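Local structure of histone-lysine N-methyltransferase SETMAR (Homo sapiens, 3BO5) at residues G149-E154 / K230-A235; N210-P215 / C274-K279; E214-M219 / E244-Y249. The protein transfers methyl groups from S-adenosyl-L-methionine to a lysine of histone H3 through the SET-domain part described here, and takes part in DNA double-strand break repair. The protein carries 2 engineered substitutions. All coordinates share one frame; numbering follows the deposited sequence.

Interaction 1. Residues G149-E154 / K230-A235; sequences GRFVCE and KLALFA
E154 and K230 meet at one end of this antiparallel strand pair, and the glutamate can be followed outward along its partner. Its CB lies 3.8 Å from L231 O, and CG stays beside the same carbonyl. The chain is extended beyond CG (chi2 -180°), which carries the carboxylate over the aliphatic part of K230, with OE2 3.5 Å from K230 CD. The ammonium is not touched directly, since E154 OE2 and K230 NZ are 4.7 Å apart. Two waters donate to OE2: one accepts from K230 NZ and so bridges the two charges, the other accepts from the backbone N of L231. An alanine in place of the glutamate would probably deprive both waters of this acceptor and leave the lysine charge without its water-mediated mate. On the same face of the sheet, F151 turns an edge of its ring toward a face of the F234 ring, the planes at 66° and the centroids 5.7 Å apart; G149 O lies at the edge of the F234 ring. C153 and L233 point to the other face, where L217, M219 and Y247 pack against L233. Between the F151-F234 pair and the C153-L233 pair the register slips by one residue. L233 O receives V152 N at 2.8 Å and, more weakly, C153 N at 3.3 Å, while L233 N returns a bond to C153 O. The turned backbone of V152 sends its CB toward the opposing strand, 3.4 Å from L233 O. Two residues facing one across an antiparallel pair make a classic beta bulge, here in a buried part of the SET-domain sheet.

Interaction 2. Residues N210-P215 / C274-K279; sequences NHSCEP and CYCGAK. With ZN (zinc ion), chain E; SAH (S-adenosyl-L-homocysteine), chain F.
The H211 imidazole meets C274 edge-on: SG lies in the ring plane, 3.6 Å from CD2, and the adenine N6 of S-adenosyl-L-homocysteine approaches the edge as well. CG anti to the backbone N (chi1 168°) swings the ring into this place, and Y249 pairs with it edge-to-face. The NE2 of H211 donates to C213 SG, which sits a little out of the ring plane, while ND1 takes the backbone N-H of Y249. The adenine is gripped along its own rim by backbone atoms. N7 receives H211 N, N6 donates to H211 O, and N1 receives Y275 N at 2.9 Å; the Y275 ring lies obliquely beside C2 and also makes a cation-pi contact with K135. This is the post-SET arrangement, in which a zinc ion ties the C-terminal cysteines to the SET domain beside the cofactor pocket. C213, C274 and C276 bind the metal through SG, and C281 completes four thiolates. C276 SG, 2.3 Å from the zinc, is further gripped by two amides: C213 N at 3.3 Å in a nearly straight bond (172°), and A278 N at 3.5 Å. Such N-H...S bonds would be expected to spread part of the thiolate charge. S212 OG accepts from E214 N in an ST turn and reaches C276 O through a water. Farther along, the E214 chain runs over the A278 methyl, its CD 3.6 Å from A278 CB, before OE2 bonds S280 OG and OE1 takes a water held by K279 N.

Interaction 3. Residues E214-M219 / E244-Y249; sequences EPNLLM and ELSYDY. With SAH (S-adenosyl-L-homocysteine), chain F.
N216 lies across the backbone of residues 244-246, joining the two conserved sequence motifs, NHSCEPN and ELSYDY, whose interweaving forms the pseudoknot of SET domains. The strands 217-219 and 244-247 diverge by 36°, with axes 6.1 Å apart at closest approach; the contact is dense round N216 and looser at D248. In the dense part the N216 carboxamide imitates a strand edge. OD1 accepts S246 N at 2.9 Å, ND2 donates to E244 O at 2.8 Å, and ND2 also bonds E243 OE2. A chi1 of 55°, with CG between the backbone N and the carbonyl carbon, folds the amide back against this partner, and having both ends bonded holds its flat group from turning. Beside it L217 N donates to S246 O at 3.0 Å, whereas the bonds of N216 N to S246 OG and S246 O are weak. P215 closes the packing, its CB 3.5 Å from Y247 CA, and its CG touches D248 CB at 4.0 Å. At the partly exposed D248 the fit relaxes: L217 O and D248 N are joined through a water rather than directly. The carboxylate there is held by S250 and Y253. Beyond this water the contact turns apolar again at Y247, whose OH bonds R264. Its ring has Y249 CD1 over one face and M219 on the opposite one, a Met-aromatic contact in which the methyl leads: the bend at chi3 of M219 lays CE 3.7 Å from Y247 CE1, nearer the ring than SD.

In the fold
The three contacts show how a SET domain passes from buried sheet to cofactor pocket. Interactions 1 and 3 have centres about 10 Å apart and touch: F234 O lies 2.9 Å from L218 N, a probable hydrogen bond between neighbouring strands, and L233 CD2 packs 3.8 Å from Y247 CB. Interactions 2 and 3, centres about 8 Å apart, share E214 and P215 and meet again through N210 ND2 and E244 OE2, 2.9 Å apart. Both reach S-adenosyl-L-homocysteine, interaction 3 through Y249. Interactions 1 and 2 do not touch, their nearest atoms being about 8 Å apart; with their centres about 18 Å apart, interaction 3 lies between the other two. The L233 side chain remains about 11 Å from the ligand.

Interaction 1. Residues G149-E154 / K230-A235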
loop_
_atom_site.group_PDB
_atom_site.type_symbol
_atom_site.label_atom_id
_atom_site.label_comp_id
_atom_site.label_asym_id
_atom_site.label_seq_id
_atom_site.Cartn_x
_atom_site.Cartn_y
_atom_site.Cartn_z
ATOM N N GLY A 149 -11.623 -0.092 -8.525
ATOM C CA GLY A 149 -11.711 1.027 -7.636
ATOM C C GLY A 149 -11.731 0.678 -6.176
ATOM O O GLY A 149 -11.507 1.547 -5.345
ATOM N N ARG A 150 -11.994 -0.565 -5.841
ATOM C CA ARG A 150 -12.110 -0.972 -4.447
ATOM C C ARG A 150 -10.744 -1.001 -3.749
ATOM O O ARG A 150 -9.701 -1.306 -4.365
ATOM C CB ARG A 150 -12.763 -2.346 -4.349
ATOM C CG ARG A 150 -14.294 -2.217 -4.577
ATOM C CD ARG A 150 -15.072 -1.482 -3.443
ATOM N NE ARG A 150 -14.977 -2.204 -2.187
ATOM C CZ ARG A 150 -15.587 -3.351 -1.878
ATOM N NH1 ARG A 150 -16.502 -3.830 -2.715
ATOM N NH2 ARG A 150 -15.320 -3.980 -0.727
ATOM N N PHE A 151 -10.734 -0.622 -2.461
ATOM C CA PHE A 151 -9.501 -0.673 -1.683
ATOM C C PHE A 151 -9.130 -2.108 -1.493
ATOM O O PHE A 151 -9.946 -2.942 -1.081
ATOM C CB PHE A 151 -9.768 -0.031 -0.286
ATOM C CG PHE A 151 -8.625 -0.223 0.676
ATOM C CD1 PHE A 151 -7.388 0.410 0.392
ATOM C CD2 PHE A 151 -8.779 -1.015 1.810
ATOM C CE1 PHE A 151 -6.248 0.224 1.314
ATOM C CE2 PHE A 151 -7.679 -1.223 2.679
ATOM C CZ PHE A 151 -6.428 -0.578 2.441
ATOM N N VAL A 152 -7.860 -2.371 -1.707
ATOM C CA VAL A 152 -7.350 -3.723 -1.614
ATOM C C VAL A 152 -6.529 -3.930 -0.327
ATOM O O VAL A 152 -6.903 -4.676 0.556
ATOM C CB VAL A 152 -6.544 -4.063 -2.863
ATOM C CG1 VAL A 152 -5.862 -5.425 -2.738
ATOM C CG2 VAL A 152 -7.570 -4.173 -4.037
ATOM N N CYS A 153 -5.431 -3.181 -0.220
ATOM C CA CYS A 153 -4.664 -3.264 1.027
ATOM C C CYS A 153 -3.687 -2.101 1.095
ATOM O O CYS A 153 -3.429 -1.453 0.097
ATOM C CB CYS A 153 -3.918 -4.610 1.173
ATOM S SG CYS A 153 -2.633 -4.829 -0.078
ATOM N N GLU A 154 -3.187 -1.843 2.306
ATOM C CA GLU A 154 -2.017 -0.918 2.416
ATOM C C GLU A 154 -0.723 -1.630 2.148
ATOM O O GLU A 154 -0.613 -2.833 2.154
ATOM C CB GLU A 154 -1.883 -0.349 3.852
ATOM C CG GLU A 154 -2.967 0.557 4.201
ATOM C CD GLU A 154 -2.784 1.098 5.632
ATOM O OE1 GLU A 154 -3.804 1.194 6.319
ATOM O OE2 GLU A 154 -1.614 1.410 6.069
ATOM N N LYS A 230 -0.873 6.680 4.589
ATOM C CA LYS A 230 -1.052 5.307 4.281
ATOM C C LYS A 230 -0.810 5.130 2.778
ATOM O O LYS A 230 -1.127 6.009 1.979
ATOM C CB LYS A 230 -2.526 4.975 4.568
ATOM C CG LYS A 230 -2.941 5.309 5.962
ATOM C CD LYS A 230 -2.007 4.735 7.040
ATOM C CE LYS A 230 -2.631 4.999 8.427
ATOM N NZ LYS A 230 -1.510 4.727 9.457
ATOM N N LEU A 231 -0.183 4.011 2.419
ATOM C CA LEU A 231 0.150 3.733 1.016
ATOM C C LEU A 231 -0.896 2.743 0.577
ATOM O O LEU A 231 -0.777 1.549 0.766
ATOM C CB LEU A 231 1.557 3.111 0.919
ATOM C CG LEU A 231 2.675 4.033 1.440
ATOM C CD1 LEU A 231 4.024 3.399 1.047
ATOM C CD2 LEU A 231 2.538 5.480 1.037
ATOM N N ALA A 232 -1.974 3.308 0.053
ATOM C CA ALA A 232 -3.214 2.510 -0.115
ATOM C C ALA A 232 -3.295 1.985 -1.523
ATOM O O ALA A 232 -3.233 2.791 -2.449
ATOM C CB ALA A 232 -4.398 3.424 0.189
ATOM N N LEU A 233 -3.478 0.673 -1.700
ATOM C CA LEU A 233 -3.516 0.088 -3.082
ATOM C C LEU A 233 -4.993 -0.162 -3.351
ATOM O O LEU A 233 -5.703 -0.775 -2.535
ATOM C CB LEU A 233 -2.806 -1.268 -3.159
ATOM C CG LEU A 233 -1.316 -0.907 -3.036
ATOM C CD1 LEU A 233 -0.542 -1.487 -1.897
ATOM C CD2 LEU A 233 -0.632 -0.763 -4.358
ATOM N N PHE A 234 -5.419 0.420 -4.488
ATOM C CA PHE A 234 -6.809 0.223 -4.987
ATOM C C PHE A 234 -6.791 -0.545 -6.267
ATOM O O PHE A 234 -5.836 -0.464 -7.045
ATOM C CB PHE A 234 -7.481 1.599 -5.241
ATOM C CG PHE A 234 -7.696 2.426 -3.991
ATOM C CD1 PHE A 234 -8.904 2.400 -3.335
ATOM C CD2 PHE A 234 -6.674 3.263 -3.548
ATOM C CE1 PHE A 234 -9.096 3.190 -2.193
ATOM C CE2 PHE A 234 -6.831 4.003 -2.368
ATOM C CZ PHE A 234 -8.005 3.988 -1.712
ATOM N N ALA A 235 -7.863 -1.313 -6.507
ATOM C CA ALA A 235 -7.911 -2.034 -7.782
ATOM C C ALA A 235 -8.039 -1.055 -8.935
ATOM O O ALA A 235 -8.953 -0.219 -8.927
ATOM C CB ALA A 235 -9.129 -2.996 -7.764
HETATM O O HOH W 1 0.305 2.183 4.410
HETATM O O HOH W 2 -1.165 2.011 8.701
#

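Interaction 2. Residues N210-P215 / C274-K279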
loop_
_atom_site.group_PDB
_atom_site.type_symbol
_atom_site.label_atom_id
_atom_site.label_comp_id
_atom_site.label_asym_id
_atom_site.label_seq_id
_atom_site.Cartn_x
_atom_site.Cartn_y
_atom_site.Cartn_z
ATOM N N ASN A 210 3.865 -8.547 -5.745
ATOM C CA ASN A 210 4.902 -8.464 -6.778
ATOM C C ASN A 210 4.710 -7.286 -7.722
ATOM O O ASN A 210 3.645 -6.637 -7.770
ATOM C CB ASN A 210 4.986 -9.827 -7.503
ATOM C CG ASN A 210 5.608 -10.863 -6.630
ATOM O OD1 ASN A 210 6.598 -10.600 -5.954
ATOM N ND2 ASN A 210 5.057 -12.084 -6.662
ATOM N N HIS A 211 5.784 -6.958 -8.468
ATOM C CA HIS A 211 5.684 -5.912 -9.447
ATOM C C HIS A 211 5.079 -6.446 -10.742
ATOM O O HIS A 211 5.291 -7.545 -11.158
ATOM C CB HIS A 211 7.150 -5.566 -9.852
ATOM C CG HIS A 211 7.225 -4.706 -11.051
ATOM N ND1 HIS A 211 6.889 -3.366 -11.022
ATOM C CD2 HIS A 211 7.573 -4.992 -12.334
ATOM C CE1 HIS A 211 7.018 -2.864 -12.251
ATOM N NE2 HIS A 211 7.400 -3.848 -13.067
ATOM N N SER A 212 4.359 -5.584 -11.411
ATOM C CA SER A 212 4.014 -5.852 -12.768
ATOM C C SER A 212 4.180 -4.605 -13.586
ATOM O O SER A 212 3.881 -3.539 -13.087
ATOM C CB SER A 212 2.565 -6.299 -12.841
ATOM O OG SER A 212 2.230 -6.436 -14.258
ATOM N N CYS A 213 4.602 -4.758 -14.864
ATOM C CA CYS A 213 4.676 -3.643 -15.781
ATOM C C CYS A 213 3.284 -3.173 -16.208
ATOM O O CYS A 213 3.142 -2.096 -16.773
ATOM C CB CYS A 213 5.505 -4.155 -16.994
ATOM S SG CYS A 213 7.229 -4.364 -16.494
ATOM N N GLU A 214 2.300 -4.054 -15.995
ATOM C CA GLU A 214 0.900 -3.737 -16.283
ATOM C C GLU A 214 0.132 -4.227 -15.086
ATOM O O GLU A 214 -0.578 -5.217 -15.137
ATOM C CB GLU A 214 0.407 -4.447 -17.543
ATOM C CG GLU A 214 0.951 -3.880 -18.804
ATOM C CD GLU A 214 0.473 -4.648 -20.046
ATOM O OE1 GLU A 214 -0.542 -5.412 -19.959
ATOM O OE2 GLU A 214 1.145 -4.473 -21.094
ATOM N N PRO A 215 0.251 -3.475 -14.004
ATOM C CA PRO A 215 -0.292 -4.016 -12.766
ATOM C C PRO A 215 -1.761 -3.829 -12.658
ATOM O O PRO A 215 -2.369 -3.081 -13.413
ATOM C CB PRO A 215 0.388 -3.137 -11.721
ATOM C CG PRO A 215 0.562 -1.822 -12.410
ATOM C CD PRO A 215 0.969 -2.199 -13.789
ATOM N N CYS A 274 12.518 -8.892 -14.838
ATOM C CA CYS A 274 11.092 -8.888 -14.510
ATOM C C CYS A 274 10.484 -10.088 -15.232
ATOM O O CYS A 274 10.674 -10.277 -16.440
ATOM C CB CYS A 274 10.413 -7.577 -15.016
ATOM S SG CYS A 274 8.690 -7.603 -14.538
ATOM N N TYR A 275 9.616 -10.798 -14.512
ATOM C CA TYR A 275 8.890 -11.962 -15.040
ATOM C C TYR A 275 7.368 -11.698 -14.952
ATOM O O TYR A 275 6.572 -12.659 -14.778
ATOM C CB TYR A 275 9.246 -13.257 -14.282
ATOM C CG TYR A 275 10.719 -13.514 -14.191
ATOM C CD1 TYR A 275 11.481 -13.503 -15.379
ATOM C CD2 TYR A 275 11.324 -13.804 -12.990
ATOM C CE1 TYR A 275 12.858 -13.779 -15.339
ATOM C CE2 TYR A 275 12.720 -14.061 -12.923
ATOM C CZ TYR A 275 13.447 -14.048 -14.124
ATOM O OH TYR A 275 14.815 -14.337 -14.129
ATOM N N CYS A 276 6.965 -10.436 -15.040
ATOM C CA CYS A 276 5.570 -10.123 -14.800
ATOM C C CYS A 276 4.704 -10.692 -15.891
ATOM O O CYS A 276 3.531 -10.902 -15.616
ATOM C CB CYS A 276 5.356 -8.608 -14.645
ATOM S SG CYS A 276 5.349 -7.659 -16.194
ATOM N N GLY A 277 5.234 -10.941 -17.101
ATOM C CA GLY A 277 4.378 -11.563 -18.195
ATOM C C GLY A 277 3.527 -10.619 -18.980
ATOM O O GLY A 277 2.799 -11.017 -19.919
ATOM N N ALA A 278 3.570 -9.342 -18.637
ATOM C CA ALA A 278 2.796 -8.349 -19.378
ATOM C C ALA A 278 3.339 -8.142 -20.798
ATOM O O ALA A 278 4.571 -8.181 -21.034
ATOM C CB ALA A 278 2.761 -7.014 -18.592
ATOM N N LYS A 279 2.453 -7.875 -21.765
ATOM C CA LYS A 279 2.927 -7.556 -23.120
ATOM C C LYS A 279 3.891 -6.365 -23.176
ATOM O O LYS A 279 4.834 -6.374 -23.965
ATOM C CB LYS A 279 1.712 -7.375 -24.059
ATOM C CG LYS A 279 0.827 -8.624 -24.050
ATOM C CD LYS A 279 1.251 -9.760 -25.026
ATOM C CE LYS A 279 1.420 -11.179 -24.365
ATOM N NZ LYS A 279 0.253 -11.921 -23.798
HETATM ZN ZN ZN E . 7.462 -6.789 -16.418
HETATM N N SAH F . 8.297 -12.177 -4.045
HETATM C CA SAH F . 8.478 -11.495 -2.723
HETATM C CB SAH F . 7.351 -10.477 -2.429
HETATM C CG SAH F . 7.634 -9.172 -3.195
HETATM S SD SAH F . 9.090 -8.307 -2.537
HETATM C C SAH F . 8.579 -12.579 -1.625
HETATM O O SAH F . 8.684 -13.765 -1.924
HETATM O OXT SAH F . 8.538 -12.190 -0.413
HETATM C "C5'" SAH F . 9.980 -7.982 -4.071
HETATM C "C4'" SAH F . 10.756 -9.175 -4.624
HETATM O "O4'" SAH F . 9.884 -10.106 -5.271
HETATM C "C3'" SAH F . 11.738 -8.799 -5.695
HETATM O "O3'" SAH F . 12.996 -8.360 -5.111
HETATM C "C2'" SAH F . 11.897 -10.058 -6.496
HETATM O "O2'" SAH F . 12.623 -11.071 -5.775
HETATM C "C1'" SAH F . 10.465 -10.556 -6.510
HETATM N N9 SAH F . 9.652 -9.947 -7.581
HETATM C C8 SAH F . 8.551 -9.105 -7.451
HETATM N N7 SAH F . 8.061 -8.862 -8.652
HETATM C C5 SAH F . 8.777 -9.545 -9.569
HETATM C C6 SAH F . 8.680 -9.587 -10.976
HETATM N N6 SAH F . 7.738 -9.005 -11.720
HETATM N N1 SAH F . 9.652 -10.364 -11.600
HETATM C C2 SAH F . 10.617 -11.019 -10.899
HETATM N N3 SAH F . 10.735 -11.026 -9.524
HETATM C C4 SAH F . 9.822 -10.212 -8.923
HETATM O O HOH W 3 1.648 -9.066 -14.738
HETATM O O HOH W 4 -0.332 -7.722 -21.147
#

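Interaction 3. Residues E214-M219 / E244-Y249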
loop_
_atom_site.group_PDB
_atom_site.type_symbol
_atom_site.label_atom_id
_atom_site.label_comp_id
_atom_site.label_asym_id
_atom_site.label_seq_id
_atom_site.Cartn_x
_atom_site.Cartn_y
_atom_site.Cartn_z
ATOM N N GLU A 214 2.300 -4.054 -15.995
ATOM C CA GLU A 214 0.900 -3.737 -16.283
ATOM C C GLU A 214 0.132 -4.227 -15.086
ATOM O O GLU A 214 -0.578 -5.217 -15.137
ATOM C CB GLU A 214 0.407 -4.447 -17.543
ATOM C CG GLU A 214 0.951 -3.880 -18.804
ATOM C CD GLU A 214 0.473 -4.648 -20.046
ATOM O OE1 GLU A 214 -0.542 -5.412 -19.959
ATOM O OE2 GLU A 214 1.145 -4.473 -21.094
ATOM N N PRO A 215 0.251 -3.475 -14.004
ATOM C CA PRO A 215 -0.292 -4.016 -12.766
ATOM C C PRO A 215 -1.761 -3.829 -12.658
ATOM O O PRO A 215 -2.369 -3.081 -13.413
ATOM C CB PRO A 215 0.388 -3.137 -11.721
ATOM C CG PRO A 215 0.562 -1.822 -12.410
ATOM C CD PRO A 215 0.969 -2.199 -13.789
ATOM N N ASN A 216 -2.321 -4.415 -11.594
ATOM C CA ASN A 216 -3.768 -4.226 -11.395
ATOM C C ASN A 216 -4.132 -3.416 -10.178
ATOM O O ASN A 216 -5.319 -3.256 -9.894
ATOM C CB ASN A 216 -4.520 -5.575 -11.373
ATOM C CG ASN A 216 -3.993 -6.559 -10.372
ATOM O OD1 ASN A 216 -3.206 -6.204 -9.458
ATOM N ND2 ASN A 216 -4.400 -7.860 -10.518
ATOM N N LEU A 217 -3.106 -2.952 -9.465
ATOM C CA LEU A 217 -3.337 -2.019 -8.336
ATOM C C LEU A 217 -2.664 -0.678 -8.648
ATOM O O LEU A 217 -1.596 -0.618 -9.298
ATOM C CB LEU A 217 -2.707 -2.529 -7.059
ATOM C CG LEU A 217 -3.222 -3.878 -6.627
ATOM C CD1 LEU A 217 -2.442 -4.346 -5.397
ATOM C CD2 LEU A 217 -4.759 -3.902 -6.408
ATOM N N LEU A 218 -3.276 0.364 -8.092
ATOM C CA LEU A 218 -2.727 1.692 -8.044
ATOM C C LEU A 218 -2.500 2.133 -6.596
ATOM O O LEU A 218 -3.416 2.048 -5.821
ATOM C CB LEU A 218 -3.687 2.735 -8.712
ATOM C CG LEU A 218 -3.238 4.180 -8.697
ATOM C CD1 LEU A 218 -1.917 4.417 -9.427
ATOM C CD2 LEU A 218 -4.391 5.103 -9.297
ATOM N N MET A 219 -1.299 2.650 -6.267
ATOM C CA MET A 219 -1.019 3.106 -4.921
ATOM C C MET A 219 -1.279 4.624 -4.791
ATOM O O MET A 219 -0.794 5.419 -5.611
ATOM C CB MET A 219 0.465 2.876 -4.629
ATOM C CG MET A 219 0.762 3.211 -3.119
ATOM S SD MET A 219 2.522 2.943 -2.832
ATOM C CE MET A 219 2.525 1.154 -2.579
ATOM N N GLU A 244 -3.463 -12.778 -9.448
ATOM C CA GLU A 244 -2.374 -12.207 -8.633
ATOM C C GLU A 244 -2.452 -10.687 -8.608
ATOM O O GLU A 244 -2.816 -10.040 -9.609
ATOM C CB GLU A 244 -1.016 -12.562 -9.193
ATOM C CG GLU A 244 0.156 -11.920 -8.381
ATOM C CD GLU A 244 1.520 -12.468 -8.772
ATOM O OE1 GLU A 244 1.638 -13.153 -9.848
ATOM O OE2 GLU A 244 2.515 -12.193 -8.033
ATOM N N LEU A 245 -2.182 -10.132 -7.420
ATOM C CA LEU A 245 -2.283 -8.670 -7.191
ATOM C C LEU A 245 -0.875 -8.091 -7.391
ATOM O O LEU A 245 0.103 -8.697 -6.884
ATOM C CB LEU A 245 -2.740 -8.426 -5.759
ATOM C CG LEU A 245 -4.153 -8.984 -5.495
ATOM C CD1 LEU A 245 -4.411 -8.985 -4.008
ATOM C CD2 LEU A 245 -5.214 -8.141 -6.203
ATOM N N SER A 246 -0.785 -6.986 -8.097
ATOM C CA SER A 246 0.551 -6.407 -8.390
ATOM C C SER A 246 0.475 -4.929 -8.415
ATOM O O SER A 246 -0.594 -4.333 -8.678
ATOM C CB SER A 246 0.994 -6.915 -9.727
ATOM O OG SER A 246 0.087 -6.536 -10.769
ATOM N N TYR A 247 1.612 -4.262 -8.191
ATOM C CA TYR A 247 1.628 -2.830 -8.480
ATOM C C TYR A 247 2.970 -2.512 -9.150
ATOM O O TYR A 247 3.824 -3.399 -9.266
ATOM C CB TYR A 247 1.493 -1.939 -7.242
ATOM C CG TYR A 247 2.554 -1.930 -6.148
ATOM C CD1 TYR A 247 3.556 -0.961 -6.123
ATOM C CD2 TYR A 247 2.467 -2.845 -5.040
ATOM C CE1 TYR A 247 4.428 -0.872 -5.046
ATOM C CE2 TYR A 247 3.355 -2.749 -3.959
ATOM C CZ TYR A 247 4.328 -1.777 -3.997
ATOM O OH TYR A 247 5.200 -1.552 -2.950
ATOM N N ASP A 248 3.036 -1.286 -9.666
ATOM C CA ASP A 248 4.237 -0.918 -10.405
ATOM C C ASP A 248 5.293 -0.397 -9.468
ATOM O O ASP A 248 5.089 0.640 -8.837
ATOM C CB ASP A 248 3.846 0.148 -11.411
ATOM C CG ASP A 248 5.035 0.764 -12.177
ATOM O OD1 ASP A 248 6.207 0.337 -12.046
ATOM O OD2 ASP A 248 4.664 1.679 -12.996
ATOM N N TYR A 249 6.402 -1.150 -9.340
ATOM C CA TYR A 249 7.422 -0.751 -8.369
ATOM C C TYR A 249 8.054 0.620 -8.722
ATOM O O TYR A 249 8.692 1.197 -7.840
ATOM C CB TYR A 249 8.539 -1.793 -8.307
ATOM C CG TYR A 249 8.201 -3.036 -7.532
ATOM C CD1 TYR A 249 6.887 -3.310 -7.119
ATOM C CD2 TYR A 249 9.210 -3.948 -7.195
ATOM C CE1 TYR A 249 6.598 -4.505 -6.429
ATOM C CE2 TYR A 249 8.944 -5.104 -6.483
ATOM C CZ TYR A 249 7.614 -5.371 -6.108
ATOM O OH TYR A 249 7.408 -6.524 -5.430
HETATM N N SAH F . 8.297 -12.177 -4.045
HETATM C CA SAH F . 8.478 -11.495 -2.723
HETATM C CB SAH F . 7.351 -10.477 -2.429
HETATM C CG SAH F . 7.634 -9.172 -3.195
HETATM S SD SAH F . 9.090 -8.307 -2.537
HETATM C C SAH F . 8.579 -12.579 -1.625
HETATM O O SAH F . 8.684 -13.765 -1.924
HETATM O OXT SAH F . 8.538 -12.190 -0.413
HETATM C "C5'" SAH F . 9.980 -7.982 -4.071
HETATM C "C4'" SAH F . 10.756 -9.175 -4.624
HETATM O "O4'" SAH F . 9.884 -10.106 -5.271
HETATM C "C3'" SAH F . 11.738 -8.799 -5.695
HETATM O "O3'" SAH F . 12.996 -8.360 -5.111
HETATM C "C2'" SAH F . 11.897 -10.058 -6.496
HETATM O "O2'" SAH F . 12.623 -11.071 -5.775
HETATM C "C1'" SAH F . 10.465 -10.556 -6.510
HETATM N N9 SAH F . 9.652 -9.947 -7.581
HETATM C C8 SAH F . 8.551 -9.105 -7.451
HETATM N N7 SAH F . 8.061 -8.862 -8.652
HETATM C C5 SAH F . 8.777 -9.545 -9.569
HETATM C C6 SAH F . 8.680 -9.587 -10.976
HETATM N N6 SAH F . 7.738 -9.005 -11.720
HETATM N N1 SAH F . 9.652 -10.364 -11.600
HETATM C C2 SAH F . 10.617 -11.019 -10.899
HETATM N N3 SAH F . 10.735 -11.026 -9.524
HETATM C C4 SAH F . 9.822 -10.212 -8.923
HETATM O O HOH W 5 0.864 0.480 -9.654
#